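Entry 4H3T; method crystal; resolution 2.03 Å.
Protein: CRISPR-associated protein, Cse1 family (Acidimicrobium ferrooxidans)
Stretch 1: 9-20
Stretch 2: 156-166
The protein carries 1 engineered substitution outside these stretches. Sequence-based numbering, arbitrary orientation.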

# COMPACT_ATOMS: atom_id res chain seq x y z
N HIS A 9 -1.44 23.56 -23.85
CA HIS A 9 -0.72 22.31 -23.87
C HIS A 9 0.05 22.12 -22.57
O HIS A 9 0.47 23.10 -21.96
CB HIS A 9 0.28 22.30 -25.04
CG HIS A 9 -0.39 22.35 -26.37
ND1 HIS A 9 -1.28 21.36 -26.78
CD2 HIS A 9 -0.33 23.30 -27.34
CE1 HIS A 9 -1.69 21.72 -27.99
NE2 HIS A 9 -1.18 22.89 -28.35
N PHE A 10 0.21 20.85 -22.16
CA PHE A 10 1.03 20.47 -20.99
C PHE A 10 1.52 19.05 -21.23
O PHE A 10 0.82 18.06 -20.95
CB PHE A 10 0.28 20.66 -19.66
CG PHE A 10 1.16 20.53 -18.43
CD1 PHE A 10 1.99 21.57 -18.03
CD2 PHE A 10 1.20 19.33 -17.72
CE1 PHE A 10 2.77 21.45 -16.89
CE2 PHE A 10 1.98 19.22 -16.57
CZ PHE A 10 2.79 20.25 -16.19
N ASP A 11 2.69 18.97 -21.83
CA ASP A 11 3.31 17.70 -22.24
C ASP A 11 3.97 17.06 -21.01
O ASP A 11 5.01 17.51 -20.54
CB ASP A 11 4.31 17.95 -23.40
CG ASP A 11 5.03 16.71 -23.95
OD1 ASP A 11 4.95 15.65 -23.34
OD2 ASP A 11 5.70 16.83 -24.96
N LEU A 12 3.38 15.97 -20.56
CA LEU A 12 3.83 15.24 -19.37
C LEU A 12 5.17 14.55 -19.57
O LEU A 12 5.82 14.16 -18.59
CB LEU A 12 2.75 14.22 -18.96
CG LEU A 12 1.37 14.76 -18.58
CD1 LEU A 12 0.42 13.60 -18.32
CD2 LEU A 12 1.45 15.70 -17.40
N SER A 13 5.60 14.38 -20.80
CA SER A 13 6.93 13.83 -21.02
C SER A 13 8.04 14.88 -20.82
O SER A 13 9.18 14.49 -20.64
CB SER A 13 7.07 13.23 -22.41
OG SER A 13 7.21 14.21 -23.43
N SER A 14 7.74 16.21 -20.94
CA SER A 14 8.78 17.23 -20.88
C SER A 14 8.53 18.35 -19.85
O SER A 14 9.46 19.07 -19.52
CB SER A 14 8.98 17.86 -22.27
OG SER A 14 7.74 18.30 -22.78
N GLU A 15 7.35 18.43 -19.26
CA GLU A 15 7.04 19.42 -18.20
C GLU A 15 7.19 18.81 -16.84
O GLU A 15 6.85 17.64 -16.67
CB GLU A 15 5.58 19.91 -18.30
CG GLU A 15 5.28 20.55 -19.62
CD GLU A 15 5.61 22.01 -19.75
OE1 GLU A 15 6.47 22.54 -19.00
OE2 GLU A 15 4.99 22.64 -20.63
N PRO A 16 7.55 19.62 -15.83
CA PRO A 16 7.73 19.05 -14.47
C PRO A 16 6.41 18.77 -13.74
O PRO A 16 5.57 19.64 -13.66
CB PRO A 16 8.59 20.10 -13.75
CG PRO A 16 8.41 21.39 -14.50
CD PRO A 16 8.00 21.03 -15.92
N TRP A 17 6.20 17.53 -13.27
CA TRP A 17 5.01 17.25 -12.49
C TRP A 17 5.15 16.11 -11.47
O TRP A 17 4.21 15.90 -10.71
CB TRP A 17 3.80 16.95 -13.42
CG TRP A 17 3.94 15.75 -14.27
CD1 TRP A 17 4.74 15.60 -15.36
CD2 TRP A 17 3.25 14.51 -14.11
NE1 TRP A 17 4.62 14.34 -15.88
CE2 TRP A 17 3.67 13.66 -15.17
CE3 TRP A 17 2.22 14.07 -13.26
CZ2 TRP A 17 3.11 12.38 -15.37
CZ3 TRP A 17 1.65 12.82 -13.48
CH2 TRP A 17 2.09 11.99 -14.54
N LEU A 18 6.25 15.36 -11.48
CA LEU A 18 6.48 14.18 -10.63
C LEU A 18 7.42 14.57 -9.49
O LEU A 18 8.58 14.85 -9.73
CB LEU A 18 7.06 13.04 -11.47
CG LEU A 18 6.14 12.59 -12.60
CD1 LEU A 18 6.87 11.78 -13.57
CD2 LEU A 18 4.95 11.81 -12.08
N PRO A 19 6.90 14.69 -8.25
CA PRO A 19 7.77 15.15 -7.15
C PRO A 19 8.71 14.05 -6.69
O PRO A 19 8.30 12.93 -6.38
CB PRO A 19 6.78 15.57 -6.06
CG PRO A 19 5.51 14.99 -6.42
CD PRO A 19 5.54 14.41 -7.78
N VAL A 20 9.97 14.38 -6.64
CA VAL A 20 11.01 13.43 -6.25
C VAL A 20 11.96 14.07 -5.28
O VAL A 20 12.03 15.29 -5.17
CB VAL A 20 11.77 12.85 -7.46
CG1 VAL A 20 10.84 12.10 -8.38
CG2 VAL A 20 12.51 13.95 -8.22
N SER A 156 -3.16 23.49 -10.52
CA SER A 156 -2.19 23.67 -11.58
C SER A 156 -2.26 22.45 -12.52
O SER A 156 -2.75 21.36 -12.12
CB SER A 156 -0.76 23.75 -10.99
OG SER A 156 -0.46 22.48 -10.43
N PRO A 157 -1.74 22.56 -13.75
CA PRO A 157 -1.67 21.34 -14.63
C PRO A 157 -0.95 20.14 -13.96
O PRO A 157 -1.45 19.03 -14.01
CB PRO A 157 -0.95 21.87 -15.88
CG PRO A 157 -1.30 23.34 -15.92
CD PRO A 157 -1.22 23.75 -14.44
N ALA A 158 0.18 20.36 -13.28
CA ALA A 158 0.92 19.28 -12.59
C ALA A 158 0.07 18.61 -11.50
O ALA A 158 0.07 17.38 -11.41
CB ALA A 158 2.21 19.82 -11.98
N GLU A 159 -0.66 19.41 -10.67
CA GLU A 159 -1.53 18.84 -9.62
C GLU A 159 -2.63 18.02 -10.23
O GLU A 159 -2.96 16.93 -9.75
CB GLU A 159 -2.18 19.91 -8.72
CG GLU A 159 -1.21 20.68 -7.83
CD GLU A 159 -1.70 21.99 -7.23
OE1 GLU A 159 -2.54 22.70 -7.84
OE2 GLU A 159 -1.14 22.37 -6.19
N ALA A 160 -3.22 18.56 -11.31
CA ALA A 160 -4.35 17.87 -11.94
C ALA A 160 -3.90 16.55 -12.54
O ALA A 160 -4.59 15.56 -12.42
CB ALA A 160 -5.02 18.73 -13.00
N ALA A 161 -2.73 16.55 -13.16
CA ALA A 161 -2.18 15.30 -13.76
C ALA A 161 -1.95 14.23 -12.69
O ALA A 161 -2.28 13.06 -12.92
CB ALA A 161 -0.89 15.59 -14.49
N ARG A 162 -1.36 14.60 -11.54
CA ARG A 162 -1.12 13.64 -10.47
C ARG A 162 -2.43 13.06 -9.95
O ARG A 162 -2.56 11.84 -9.84
CB ARG A 162 -0.37 14.28 -9.32
CG ARG A 162 1.07 14.56 -9.63
CD ARG A 162 1.85 14.97 -8.42
NE ARG A 162 1.39 16.19 -7.77
CZ ARG A 162 1.90 17.40 -7.92
NH1 ARG A 162 2.82 17.63 -8.84
NH2 ARG A 162 1.42 18.42 -7.22
N TRP A 163 -3.43 13.93 -9.70
CA TRP A 163 -4.70 13.45 -9.20
C TRP A 163 -5.50 12.65 -10.21
O TRP A 163 -6.31 11.78 -9.82
CB TRP A 163 -5.53 14.54 -8.63
CG TRP A 163 -4.97 15.07 -7.35
CD1 TRP A 163 -4.52 16.34 -7.12
CD2 TRP A 163 -4.87 14.38 -6.12
NE1 TRP A 163 -4.14 16.47 -5.81
CE2 TRP A 163 -4.24 15.26 -5.20
CE3 TRP A 163 -5.09 13.05 -5.72
CZ2 TRP A 163 -4.00 14.90 -3.87
CZ3 TRP A 163 -4.84 12.69 -4.42
CH2 TRP A 163 -4.25 13.61 -3.52
N LEU A 164 -5.30 12.94 -11.50
CA LEU A 164 -5.94 12.22 -12.58
C LEU A 164 -5.47 10.75 -12.60
O LEU A 164 -6.29 9.86 -12.67
CB LEU A 164 -5.60 12.92 -13.90
CG LEU A 164 -6.02 12.30 -15.19
CD1 LEU A 164 -7.54 12.16 -15.25
CD2 LEU A 164 -5.52 13.16 -16.34
N VAL A 165 -4.15 10.52 -12.44
CA VAL A 165 -3.55 9.23 -12.38
C VAL A 165 -4.05 8.51 -11.15
O VAL A 165 -4.47 7.36 -11.22
CB VAL A 165 -2.01 9.32 -12.41
CG1 VAL A 165 -1.40 7.91 -12.21
CG2 VAL A 165 -1.54 9.90 -13.75
N GLU A 166 -4.15 9.22 -10.05
CA GLU A 166 -4.63 8.62 -8.82
C GLU A 166 -6.10 8.25 -8.90
O GLU A 166 -6.48 7.20 -8.38
CB GLU A 166 -4.37 9.58 -7.63
CG GLU A 166 -4.65 9.02 -6.23
CD GLU A 166 -6.04 9.24 -5.65
OE1 GLU A 166 -6.93 9.65 -6.42
OE2 GLU A 166 -6.26 8.92 -4.45

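A loop that packs against a helix can make do with few polar links if its large side chains find small residues on the helix to lie against. The Cse1 family protein of Acidimicrobium ferrooxidans offers a compact example. Its first stretch is mostly loop and turn, entering a strand at L18, while the second is helical from P157 onward; touching residues are at least 141 positions apart in sequence, yet the two stretches together bury 394 Å², both sides summed.

At the apolar centre lies W17, which loses more area to the contact than any other residue in the two stretches. Its backbone comes close to the helix, with W17 CA 4.6 Å from A158 CA, an approach compatible with the single methyl that A158 carries. W17 CB rests 3.6 Å from A158 CB. One helical turn farther along, A161 points toward the loop, and its CB lies 3.7 Å from W17 CE3, in an oblique position relative to the indole. A turn beyond that, V165 CG2 meets the edge of the ring, 4.3 Å from W17 CH2. The indole thus runs along the helix, touching residues spaced by the helical repeat. L12 adds to the same patch: its CB points sideways, but its end reaches the helix, placing L12 CD2 3.7 Å from A161 CB.

Nearer the start of the helix, F10 supplies a second aromatic contact. Here the backbones stand farther apart, with F10 CA and P157 CA separated by 7.0 Å, and both side chains point into the gap. P157 CB sits 3.6 Å from the centroid of the F10 ring and only 12° off its normal, a CH-pi arrangement in which a slightly polarised C-H group meets the electron-rich face. The far end of the ring extends to A158, with F10 CZ 4.3 Å from A158 CB.

Further hydrogen bonds lie within each stretch. In the loop, W17 NE1 donates to L12 O at 3.0 Å, so the indole nitrogen is satisfied within its own stretch while the CE3 to CH2 side of the six-membered ring faces the helix. In the helical stretch, S156 caps the helix: E159 N donates to S156 OG at 3.1 Å, and S156 N returns a bond to E159 OE1 at 2.9 Å. The capping bond satisfies the E159 amide, which has no preceding helical turn to supply a carbonyl.

The polar edge belongs to R162. Its CB points sideways, but the long side chain brings its end to the loop, where R162 NH1 donates to W17 O at 2.9 Å with an angle of 161°. This is the only hydrogen bond between the stretches, and the acceptor lies near the guanidinium plane, as a well-directed N-H requires. The aliphatic part contributes as well: R162 CG lies 3.8 Å from W17 CE3, at the indole edge, and R162 CD is 3.8 Å from P19 CD, while P19 CG covers one guanidinium face.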